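Local coordinates for alpha-1,4-endofucoidanase (PDB 6DLH), which hydrolyses alpha-1,4 linkages within fucoidan chains as a retaining endo-acting glycoside hydrolase of family 107, with a catalytic domain followed by immunoglobulin-like domains, at residues V30-P33 with L37-E40; R249-F254 with I267-S272; N279-A284 with D289-H294; A326-D329 with N335-V338. All coordinates share one frame; numbering follows the deposited sequence.

Contact 1 (V30-P33 with L37-E40); sequences VPDP and LRAE
The guanidinium of Arg-38 receives the carboxylate of Asp-32 at its edge, with Asp-32 CG lying in the guanidinium plane. The two flat groups are nevertheless turned 49° against each other, and Arg-38 NH1 meets Asp-32 OD2 from well above the carboxylate plane. This salt bridge is 3.1 Å long from NH1 to OD2; a second, weak bond of 3.4 Å runs from Arg-38 NH2 to the same Asp-32 OD2. Both bonds are bent, as a skewed approach would imply. Arginine suits the place because its chain, extended from CG to NE, carries charge far from the backbone and offers several N-H groups at once: Arg-38 NE forms a further salt bridge with Asp-289. The two oxygens of Asp-32 divide the work: OD2 faces Arg-38, and OD1 accepts from the nearby backbone N of Asn-34, which a short side chain can reach. Beside this pair the apolar Leu-37 lays CD1 3.8 Å from Pro-33 O, a light surface touch. The two segments belong to the loop preceding strand 46-49 of the parallel sheet, the second opening a 3-10 segment. Arg-38 ties that segment to the loop after strand 266-269, while Leu-37 leans on Asn-337 of the loop before strand 341-342.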
loop_
_atom_site.group_PDB
_atom_site.type_symbol
_atom_site.label_atom_id
_atom_site.label_comp_id
_atom_site.label_asym_id
_atom_site.label_seq_id
_atom_site.Cartn_x
_atom_site.Cartn_y
_atom_site.Cartn_z
ATOM N N VAL A 30 -26.953 -17.916 10.408
ATOM C CA VAL A 30 -26.426 -17.353 11.646
ATOM C C VAL A 30 -27.204 -17.918 12.833
ATOM O O VAL A 30 -28.429 -17.814 12.865
ATOM C CB VAL A 30 -26.497 -15.812 11.622
ATOM N N PRO A 31 -26.547 -18.478 13.882
ATOM C CA PRO A 31 -25.090 -18.430 14.047
ATOM C C PRO A 31 -24.278 -19.396 13.186
ATOM O O PRO A 31 -24.632 -20.565 13.043
ATOM C CB PRO A 31 -24.884 -18.791 15.527
ATOM C CG PRO A 31 -26.074 -19.664 15.875
ATOM C CD PRO A 31 -27.209 -19.167 15.003
ATOM N N ASP A 32 -23.155 -18.882 12.669
ATOM C CA ASP A 32 -22.300 -19.532 11.690
ATOM C C ASP A 32 -21.459 -20.614 12.364
ATOM O O ASP A 32 -20.733 -20.328 13.308
ATOM C CB ASP A 32 -21.404 -18.485 11.025
ATOM C CG ASP A 32 -20.630 -18.976 9.817
ATOM O OD1 ASP A 32 -20.283 -20.174 9.783
ATOM O OD2 ASP A 32 -20.371 -18.146 8.928
ATOM N N PRO A 33 -21.507 -21.884 11.900
ATOM C CA PRO A 33 -20.759 -22.969 12.544
ATOM C C PRO A 33 -19.271 -23.007 12.198
ATOM O O PRO A 33 -18.522 -23.819 12.741
ATOM C CB PRO A 33 -21.466 -24.232 12.021
ATOM C CG PRO A 33 -21.992 -23.830 10.656
ATOM C CD PRO A 33 -22.316 -22.351 10.758
ATOM N N LEU A 37 -13.402 -20.992 13.670
ATOM C CA LEU A 37 -12.690 -22.149 13.142
ATOM C C LEU A 37 -11.890 -21.753 11.902
ATOM O O LEU A 37 -10.803 -22.279 11.660
ATOM C CB LEU A 37 -13.689 -23.265 12.806
ATOM C CG LEU A 37 -13.938 -24.303 13.902
ATOM C CD1 LEU A 37 -15.098 -25.216 13.517
ATOM C CD2 LEU A 37 -12.688 -25.132 14.176
ATOM N N ARG A 38 -12.430 -20.811 11.126
ATOM C CA ARG A 38 -11.789 -20.431 9.881
ATOM C C ARG A 38 -10.589 -19.514 10.133
ATOM O O ARG A 38 -9.923 -19.110 9.181
ATOM C CB ARG A 38 -12.808 -19.880 8.880
ATOM C CG ARG A 38 -13.529 -18.614 9.312
ATOM C CD ARG A 38 -14.424 -18.190 8.163
ATOM N NE ARG A 38 -15.507 -17.344 8.631
ATOM C CZ ARG A 38 -16.711 -17.774 8.995
ATOM N NH1 ARG A 38 -17.553 -16.949 9.595
ATOM N NH2 ARG A 38 -17.069 -19.024 8.760
ATOM N N ALA A 39 -10.311 -19.217 11.412
ATOM C CA ALA A 39 -9.143 -18.452 11.817
ATOM C C ALA A 39 -8.212 -19.325 12.656
ATOM O O ALA A 39 -7.405 -18.818 13.438
ATOM C CB ALA A 39 -9.573 -17.211 12.565
ATOM N N GLU A 40 -8.303 -20.649 12.477
ATOM C CA GLU A 40 -7.527 -21.563 13.302
ATOM C C GLU A 40 -6.032 -21.378 13.028
ATOM O O GLU A 40 -5.194 -21.658 13.886
ATOM C CB GLU A 40 -8.010 -23.004 13.099
ATOM C CG GLU A 40 -7.028 -24.071 13.556
ATOM C CD GLU A 40 -6.725 -24.120 15.049
ATOM O OE1 GLU A 40 -7.563 -23.630 15.852
ATOM O OE2 GLU A 40 -5.641 -24.645 15.408
#

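Contact 2 (R249-F254 with I267-S272); sequences RIYQAF and IAFNNS
Tyr-251 sets the edge of its ring against a face of Phe-269 in a T-shaped pair, with planes at 75° and centroids 4.9 Å apart. The tyrosine atom CD1 stands over the centre of the phenylalanine ring, 3.6 Å from Phe-269 CD2, so that a ring hydrogen points into the pi cloud. At the rim of the same Phe-269 ring, Phe-254 applies its CB, 4.0 Å from Phe-269 CE2; its own ring turns away to meet Phe-225. Tyrosine suits position 251 because it reaches past this apolar layer with a hydroxyl: Tyr-251 OH donates to Asn-271 OD1 over 2.8 Å, the donor tilted 33° from the carbonyl plane. Tyr-251 and Asn-271 approach from opposite directions, so the buried hydroxyl and amide oxygen pair with each other. In Asn-271, CG lies beside the backbone N (chi1 -65°), which directs the amide toward the helix. Asn-270 serves the backbone instead, its OD1 closing an Asx turn with the N of Ser-272 just beyond the strand. The contact thus packs helix 249-259 on strand 266-269 of the parallel sheet, flanked by strand 222-226 and by the backbone of 289-290. Met-232 of helix 228-233 touches both Tyr-251 and Phe-269.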
loop_
_atom_site.group_PDB
_atom_site.type_symbol
_atom_site.label_atom_id
_atom_site.label_comp_id
_atom_site.label_asym_id
_atom_site.label_seq_id
_atom_site.Cartn_x
_atom_site.Cartn_y
_atom_site.Cartn_z
ATOM N N ARG A 249 -26.842 -6.024 11.927
ATOM C CA ARG A 249 -27.134 -6.215 10.513
ATOM C C ARG A 249 -25.977 -5.685 9.672
ATOM O O ARG A 249 -25.595 -6.313 8.684
ATOM C CB ARG A 249 -28.471 -5.577 10.114
ATOM C CG ARG A 249 -29.700 -6.379 10.526
ATOM C CD ARG A 249 -29.816 -7.716 9.819
ATOM N NE ARG A 249 -31.004 -8.462 10.212
ATOM C CZ ARG A 249 -31.232 -9.738 9.912
ATOM N NH1 ARG A 249 -32.341 -10.330 10.325
ATOM N NH2 ARG A 249 -30.353 -10.423 9.201
ATOM N N ILE A 250 -25.436 -4.528 10.080
ATOM C CA ILE A 250 -24.267 -3.945 9.443
ATOM C C ILE A 250 -23.077 -4.892 9.602
ATOM O O ILE A 250 -22.348 -5.126 8.643
ATOM C CB ILE A 250 -23.977 -2.533 9.990
ATOM C CG1 ILE A 250 -25.244 -1.671 10.019
ATOM C CG2 ILE A 250 -22.855 -1.881 9.196
ATOM C CD1 ILE A 250 -25.045 -0.271 10.559
ATOM N N TYR A 251 -22.908 -5.450 10.810
ATOM C CA TYR A 251 -21.855 -6.421 11.062
ATOM C C TYR A 251 -21.972 -7.569 10.065
ATOM O O TYR A 251 -20.962 -8.036 9.538
ATOM C CB TYR A 251 -21.853 -6.872 12.526
ATOM C CG TYR A 251 -21.423 -5.796 13.493
ATOM C CD1 TYR A 251 -20.079 -5.534 13.738
ATOM C CD2 TYR A 251 -22.362 -5.018 14.148
ATOM C CE1 TYR A 251 -19.686 -4.535 14.616
ATOM C CE2 TYR A 251 -21.985 -4.012 15.025
ATOM C CZ TYR A 251 -20.643 -3.774 15.264
ATOM O OH TYR A 251 -20.283 -2.774 16.124
ATOM N N GLN A 252 -23.219 -7.975 9.798
ATOM C CA GLN A 252 -23.538 -9.061 8.883
ATOM C C GLN A 252 -23.203 -8.660 7.448
ATOM O O GLN A 252 -22.606 -9.439 6.708
ATOM C CB GLN A 252 -25.020 -9.424 8.979
ATOM C CG GLN A 252 -25.371 -10.710 8.242
ATOM C CD GLN A 252 -26.811 -11.122 8.431
ATOM O OE1 GLN A 252 -27.695 -10.279 8.591
ATOM N NE2 GLN A 252 -27.050 -12.425 8.406
ATOM N N ALA A 253 -23.595 -7.438 7.072
ATOM C CA ALA A 253 -23.413 -6.962 5.712
ATOM C C ALA A 253 -21.936 -7.056 5.335
ATOM O O ALA A 253 -21.593 -7.564 4.267
ATOM C CB ALA A 253 -23.948 -5.555 5.572
ATOM N N PHE A 254 -21.076 -6.603 6.256
ATOM C CA PHE A 254 -19.641 -6.534 6.038
ATOM C C PHE A 254 -19.054 -7.941 5.965
ATOM O O PHE A 254 -18.314 -8.251 5.031
ATOM C CB PHE A 254 -18.998 -5.640 7.098
ATOM C CG PHE A 254 -19.068 -4.164 6.808
ATOM C CD1 PHE A 254 -20.286 -3.533 6.589
ATOM C CD2 PHE A 254 -17.916 -3.392 6.778
ATOM C CE1 PHE A 254 -20.347 -2.169 6.332
ATOM C CE2 PHE A 254 -17.976 -2.031 6.513
ATOM C CZ PHE A 254 -19.191 -1.420 6.289
ATOM N N ILE A 267 -12.758 -12.618 10.110
ATOM C CA ILE A 267 -13.256 -11.249 10.231
ATOM C C ILE A 267 -13.076 -10.778 11.670
ATOM O O ILE A 267 -13.290 -11.553 12.605
ATOM C CB ILE A 267 -14.746 -11.139 9.812
ATOM C CG1 ILE A 267 -15.099 -11.952 8.555
ATOM C CG2 ILE A 267 -15.193 -9.684 9.702
ATOM C CD1 ILE A 267 -14.280 -11.618 7.320
ATOM N N ALA A 268 -12.717 -9.495 11.830
ATOM C CA ALA A 268 -12.626 -8.878 13.143
ATOM C C ALA A 268 -13.098 -7.431 13.061
ATOM O O ALA A 268 -12.727 -6.723 12.133
ATOM C CB ALA A 268 -11.211 -8.957 13.675
ATOM N N PHE A 269 -13.880 -7.006 14.064
ATOM C CA PHE A 269 -14.373 -5.643 14.176
ATOM C C PHE A 269 -13.794 -4.990 15.428
ATOM O O PHE A 269 -13.759 -5.607 16.487
ATOM C CB PHE A 269 -15.904 -5.646 14.258
ATOM C CG PHE A 269 -16.591 -6.184 13.029
ATOM C CD1 PHE A 269 -16.848 -7.541 12.895
ATOM C CD2 PHE A 269 -16.968 -5.332 12.000
ATOM C CE1 PHE A 269 -17.476 -8.031 11.761
ATOM C CE2 PHE A 269 -17.597 -5.824 10.866
ATOM C CZ PHE A 269 -17.845 -7.174 10.749
ATOM N N ASN A 270 -13.351 -3.736 15.303
ATOM C CA ASN A 270 -12.874 -2.994 16.458
ATOM C C ASN A 270 -14.062 -2.393 17.208
ATOM O O ASN A 270 -14.571 -1.340 16.822
ATOM C CB ASN A 270 -11.892 -1.887 16.078
ATOM C CG ASN A 270 -11.296 -1.201 17.289
ATOM O OD1 ASN A 270 -11.557 -1.596 18.427
ATOM N ND2 ASN A 270 -10.492 -0.177 17.061
ATOM N N ASN A 271 -14.471 -3.063 18.292
ATOM C CA ASN A 271 -15.513 -2.558 19.177
ATOM C C ASN A 271 -14.900 -2.135 20.514
ATOM O O ASN A 271 -15.540 -2.252 21.563
ATOM C CB ASN A 271 -16.648 -3.570 19.363
ATOM C CG ASN A 271 -17.428 -3.858 18.095
ATOM O OD1 ASN A 271 -17.803 -2.940 17.366
ATOM N ND2 ASN A 271 -17.657 -5.131 17.815
ATOM N N SER A 272 -13.664 -1.617 20.459
ATOM C CA SER A 272 -12.964 -1.046 21.602
ATOM C C SER A 272 -12.264 -2.119 22.434
ATOM O O SER A 272 -12.541 -3.314 22.314
ATOM C CB SER A 272 -13.866 -0.180 22.456
ATOM O OG SER A 272 -14.294 0.958 21.724
#

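Contact 3 (N279-A284 with D289-H294); sequences NPFTSA and DYTFGH
With CG beside the backbone N (chi1 -50°), Phe-281 swings its ring toward Thr-291, whose chi1 of 62° turns OG1 over the ring and leaves CG2 against the base of the side chain. The hydroxyl oxygen sits above one face, nearer the rim than the centre, with Thr-291 OG1 3.5 Å from Phe-281 CD1. Thr-291 CB makes an off-centre CH-pi contact, 4.2 Å from the centroid of the Phe-281 ring, and CG2 lies 3.6 Å from Phe-281 CB. Threonine suits this place because one small branched group presents both a methyl and a hydroxyl to the aromatic side chain. Pro-280 CG covers the opposite face. At the ring edge comes Gly-293 CA, 4.0 Å from Phe-281 CD1; its positive phi is readily available to a residue without a side chain. Asn-279 forms an Asx turn, its OD1 accepting from Phe-281 N at 2.9 Å. A water donates to both Pro-280 O and His-294 O, bridging the two backbones. Both segments follow strand 266-269 in the chain and precede helix 307-321, whose Leu-315 touches Pro-280 and Phe-281. Backbone bonds join Asp-289 and Tyr-290 to Ile-267, and Asp-289 and Thr-291 to Val-339, so 289-291 runs between the two.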
loop_
_atom_site.group_PDB
_atom_site.type_symbol
_atom_site.label_atom_id
_atom_site.label_comp_id
_atom_site.label_asym_id
_atom_site.label_seq_id
_atom_site.Cartn_x
_atom_site.Cartn_y
_atom_site.Cartn_z
ATOM N N ASN A 279 -11.975 -9.904 30.827
ATOM C CA ASN A 279 -11.570 -10.250 29.476
ATOM C C ASN A 279 -11.046 -8.989 28.796
ATOM O O ASN A 279 -11.736 -7.973 28.734
ATOM C CB ASN A 279 -12.680 -10.971 28.707
ATOM C CG ASN A 279 -12.180 -11.670 27.461
ATOM O OD1 ASN A 279 -11.382 -11.120 26.701
ATOM N ND2 ASN A 279 -12.642 -12.886 27.242
ATOM N N PRO A 280 -9.781 -8.995 28.316
ATOM C CA PRO A 280 -9.214 -7.823 27.645
ATOM C C PRO A 280 -9.808 -7.569 26.260
ATOM O O PRO A 280 -9.493 -6.553 25.642
ATOM C CB PRO A 280 -7.724 -8.169 27.516
ATOM C CG PRO A 280 -7.707 -9.683 27.496
ATOM C CD PRO A 280 -8.819 -10.103 28.441
ATOM N N PHE A 281 -10.644 -8.503 25.778
ATOM C CA PHE A 281 -11.272 -8.343 24.478
ATOM C C PHE A 281 -12.769 -8.097 24.649
ATOM O O PHE A 281 -13.453 -8.863 25.329
ATOM C CB PHE A 281 -11.017 -9.563 23.587
ATOM C CG PHE A 281 -9.577 -10.004 23.490
ATOM C CD1 PHE A 281 -8.625 -9.207 22.870
ATOM C CD2 PHE A 281 -9.175 -11.229 24.010
ATOM C CE1 PHE A 281 -7.302 -9.612 22.787
ATOM C CE2 PHE A 281 -7.849 -11.631 23.936
ATOM C CZ PHE A 281 -6.916 -10.826 23.309
ATOM N N THR A 282 -13.257 -7.009 24.041
ATOM C CA THR A 282 -14.683 -6.808 23.830
ATOM C C THR A 282 -15.276 -8.072 23.200
ATOM O O THR A 282 -14.666 -8.685 22.325
ATOM C CB THR A 282 -14.927 -5.539 23.000
ATOM O OG1 THR A 282 -14.563 -4.429 23.820
ATOM C CG2 THR A 282 -16.366 -5.371 22.562
ATOM N N SER A 283 -16.459 -8.470 23.682
ATOM C CA SER A 283 -17.084 -9.731 23.317
ATOM C C SER A 283 -17.302 -9.838 21.806
ATOM O O SER A 283 -17.551 -8.844 21.127
ATOM C CB SER A 283 -18.379 -9.913 24.064
ATOM O OG SER A 283 -18.723 -11.288 24.111
ATOM N N ALA A 284 -17.210 -11.066 21.294
ATOM C CA ALA A 284 -17.406 -11.340 19.880
ATOM C C ALA A 284 -18.840 -11.005 19.463
ATOM O O ALA A 284 -19.795 -11.352 20.160
ATOM C CB ALA A 284 -17.094 -12.791 19.608
ATOM N N ASP A 289 -14.461 -13.627 13.735
ATOM C CA ASP A 289 -13.727 -14.882 13.744
ATOM C C ASP A 289 -12.539 -14.753 14.692
ATOM O O ASP A 289 -12.056 -15.752 15.216
ATOM C CB ASP A 289 -13.258 -15.282 12.341
ATOM C CG ASP A 289 -14.396 -15.577 11.379
ATOM O OD1 ASP A 289 -15.012 -16.652 11.517
ATOM O OD2 ASP A 289 -14.658 -14.732 10.509
ATOM N N TYR A 290 -12.061 -13.515 14.876
ATOM C CA TYR A 290 -10.990 -13.233 15.822
ATOM C C TYR A 290 -11.197 -11.860 16.450
ATOM O O TYR A 290 -11.965 -11.045 15.939
ATOM C CB TYR A 290 -9.610 -13.367 15.163
ATOM C CG TYR A 290 -9.256 -12.354 14.102
ATOM C CD1 TYR A 290 -9.896 -12.340 12.867
ATOM C CD2 TYR A 290 -8.238 -11.438 14.310
ATOM C CE1 TYR A 290 -9.558 -11.425 11.880
ATOM C CE2 TYR A 290 -7.880 -10.520 13.332
ATOM C CZ TYR A 290 -8.537 -10.518 12.112
ATOM O OH TYR A 290 -8.182 -9.612 11.157
ATOM N N THR A 291 -10.494 -11.624 17.563
ATOM C CA THR A 291 -10.568 -10.346 18.249
ATOM C C THR A 291 -9.658 -9.349 17.548
ATOM O O THR A 291 -8.493 -9.647 17.299
ATOM C CB THR A 291 -10.206 -10.473 19.734
ATOM O OG1 THR A 291 -8.858 -10.931 19.846
ATOM C CG2 THR A 291 -11.129 -11.418 20.470
ATOM N N PHE A 292 -10.212 -8.172 17.241
ATOM C CA PHE A 292 -9.446 -7.072 16.685
ATOM C C PHE A 292 -8.238 -6.808 17.583
ATOM O O PHE A 292 -7.107 -6.679 17.097
ATOM C CB PHE A 292 -10.330 -5.832 16.542
ATOM C CG PHE A 292 -9.734 -4.718 15.723
ATOM C CD1 PHE A 292 -8.876 -3.792 16.298
ATOM C CD2 PHE A 292 -10.047 -4.580 14.378
ATOM C CE1 PHE A 292 -8.338 -2.758 15.544
ATOM C CE2 PHE A 292 -9.508 -3.549 13.624
ATOM C CZ PHE A 292 -8.652 -2.641 14.208
ATOM N N GLY A 293 -8.507 -6.729 18.893
ATOM C CA GLY A 293 -7.483 -6.745 19.927
ATOM C C GLY A 293 -6.645 -5.468 19.971
ATOM O O GLY A 293 -5.429 -5.532 20.074
ATOM N N HIS A 294 -7.310 -4.313 19.907
ATOM C CA HIS A 294 -6.684 -3.018 20.118
ATOM C C HIS A 294 -6.114 -2.975 21.540
ATOM O O HIS A 294 -6.759 -3.437 22.479
ATOM C CB HIS A 294 -7.751 -1.947 19.888
ATOM C CG HIS A 294 -7.256 -0.545 19.784
ATOM N ND1 HIS A 294 -6.987 0.231 20.903
ATOM C CD2 HIS A 294 -7.061 0.253 18.708
ATOM C CE1 HIS A 294 -6.609 1.434 20.517
ATOM N NE2 HIS A 294 -6.651 1.474 19.179
HETATM O O HOH W 1 -8.448 -5.431 22.947
#

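Contact 4 (A326-D329 with N335-V338); sequences AFRD and NDNV. With CA (calcium ion), chain E.
Phe-327 O, Asn-335 OD1 and Asp-336 OD1 converge on a calcium ion, at 2.4 Å, 2.3 Å and 2.2 Å from it respectively. Water 3 adds another oxygen, and Asp-330 OD1 and Arg-332 O complete the six ligands. An all-oxygen shell suits calcium, a hard cation: the carboxylates of Asp-336 and Asp-330 bring negative charge, while the amide and backbone carbonyls bring dipoles. Because the ion pulls their electron-rich atoms together, Phe-327 O and Asn-335 OD1 can stand close without a proton between them. The first torsion of Asn-335 (chi1 65°) sets CG between its backbone N and carbonyl carbon, bringing OD1 to the metal.

These ligands belong to one calcium-binding loop between helix 307-321 and strand 341-342, whose second arm, Asn-335 to Val-338, is a type I beta turn. The two arms of the loop are tied together by Ala-326 N, which donates to Val-338 O over 3.1 Å in a nearly straight bond. Water 2 also links the arms, accepting from Phe-327 N and donating to Asn-335 O and Val-338 O, so it satisfies three backbone groups. Further out, Arg-328 bends its chain at chi2 and chi3 to bring NH1 2.9 Å from Asp-336 O, an almost linear bond at 173° that lies in the guanidinium plane. Val-338 CG1 meets the edge of the Phe-327 ring, 3.7 Å from Phe-327 CE2, while Ala-326 CB lies over one ring face. The carbonyl could come from any residue; phenylalanine suits because its ring packs on Val-338, Thr-291, Ala-284 and Asn-279.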
loop_
_atom_site.group_PDB
_atom_site.type_symbol
_atom_site.label_atom_id
_atom_site.label_comp_id
_atom_site.label_asym_id
_atom_site.label_seq_id
_atom_site.Cartn_x
_atom_site.Cartn_y
_atom_site.Cartn_z
ATOM N N ALA A 326 -10.554 -16.764 22.748
ATOM C CA ALA A 326 -10.854 -15.508 23.416
ATOM C C ALA A 326 -12.011 -15.631 24.406
ATOM O O ALA A 326 -12.019 -14.941 25.423
ATOM C CB ALA A 326 -11.126 -14.431 22.397
ATOM N N PHE A 327 -13.009 -16.474 24.100
ATOM C CA PHE A 327 -14.279 -16.337 24.796
ATOM C C PHE A 327 -14.779 -17.665 25.361
ATOM O O PHE A 327 -15.978 -17.920 25.342
ATOM C CB PHE A 327 -15.303 -15.642 23.895
ATOM C CG PHE A 327 -14.856 -14.290 23.411
ATOM C CD1 PHE A 327 -14.646 -13.249 24.312
ATOM C CD2 PHE A 327 -14.609 -14.058 22.064
ATOM C CE1 PHE A 327 -14.218 -12.003 23.875
ATOM C CE2 PHE A 327 -14.180 -12.812 21.629
ATOM C CZ PHE A 327 -13.991 -11.787 22.533
ATOM N N ARG A 328 -13.875 -18.476 25.919
ATOM C CA ARG A 328 -14.294 -19.733 26.521
ATOM C C ARG A 328 -14.665 -19.515 27.989
ATOM O O ARG A 328 -14.675 -20.460 28.773
ATOM C CB ARG A 328 -13.248 -20.836 26.307
ATOM C CG ARG A 328 -13.667 -21.883 25.286
ATOM C CD ARG A 328 -12.815 -22.066 24.046
ATOM N NE ARG A 328 -12.081 -23.323 24.104
ATOM C CZ ARG A 328 -11.805 -24.118 23.069
ATOM N NH1 ARG A 328 -12.209 -23.816 21.845
ATOM N NH2 ARG A 328 -11.114 -25.224 23.269
ATOM N N ASP A 329 -15.033 -18.271 28.329
ATOM C CA ASP A 329 -15.151 -17.835 29.713
ATOM C C ASP A 329 -16.565 -17.339 30.021
ATOM O O ASP A 329 -16.841 -16.935 31.144
ATOM C CB ASP A 329 -14.077 -16.789 30.051
ATOM C CG ASP A 329 -14.196 -15.461 29.305
ATOM O OD1 ASP A 329 -14.902 -15.405 28.277
ATOM O OD2 ASP A 329 -13.578 -14.482 29.761
ATOM N N ASN A 335 -19.393 -18.820 20.425
ATOM C CA ASN A 335 -18.224 -17.973 20.240
ATOM C C ASN A 335 -16.960 -18.681 20.720
ATOM O O ASN A 335 -15.937 -18.036 20.941
ATOM C CB ASN A 335 -18.401 -16.597 20.896
ATOM C CG ASN A 335 -18.513 -16.620 22.408
ATOM O OD1 ASN A 335 -18.216 -17.620 23.064
ATOM N ND2 ASN A 335 -18.941 -15.510 22.981
ATOM N N ASP A 336 -17.029 -20.009 20.849
ATOM C CA ASP A 336 -16.011 -20.763 21.562
ATOM C C ASP A 336 -14.788 -21.034 20.691
ATOM O O ASP A 336 -13.781 -21.524 21.200
ATOM C CB ASP A 336 -16.573 -22.059 22.150
ATOM C CG ASP A 336 -17.221 -21.894 23.514
ATOM O OD1 ASP A 336 -17.425 -20.732 23.952
ATOM O OD2 ASP A 336 -17.509 -22.930 24.136
ATOM N N ASN A 337 -14.874 -20.732 19.391
ATOM C CA ASN A 337 -13.744 -20.967 18.504
ATOM C C ASN A 337 -13.122 -19.650 18.044
ATOM O O ASN A 337 -12.137 -19.672 17.314
ATOM C CB ASN A 337 -14.093 -21.858 17.308
ATOM C CG ASN A 337 -14.510 -23.252 17.719
ATOM O OD1 ASN A 337 -15.581 -23.713 17.328
ATOM N ND2 ASN A 337 -13.682 -23.918 18.508
ATOM N N VAL A 338 -13.697 -18.521 18.477
ATOM C CA VAL A 338 -13.142 -17.206 18.186
ATOM C C VAL A 338 -11.710 -17.136 18.733
ATOM O O VAL A 338 -11.442 -17.525 19.865
ATOM C CB VAL A 338 -14.059 -16.094 18.732
ATOM C CG1 VAL A 338 -13.457 -14.708 18.577
ATOM C CG2 VAL A 338 -15.439 -16.149 18.092
HETATM CA CA CA E . -18.134 -18.889 24.946
HETATM O O HOH W 2 -13.345 -18.137 21.951
HETATM O O HOH W 3 -17.862 -20.173 26.998
#

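Along the chain the four contacts follow in series, 1 to 4, all on the same side of the chain's centre. Contact 2 belongs to the parallel sheet through strand 266-269, while contact 3 occupies the loop leaving that strand, with centres about 12 Å apart. Contact 4 follows helix 307-321 and abuts contact 3, about 10 Å centre to centre, where Asn-279 ND2 bonds to Ala-326 O and Asp-329 OD2. Contact 1, in the loop before strand 46-49, reaches across to both 3 and 4, whereas contacts 2 and 4 do not touch, their centres about 17 Å apart. Contact 3 therefore joins strand 266-269, the N-terminal loop and the calcium loop within the catalytic part of the enzyme.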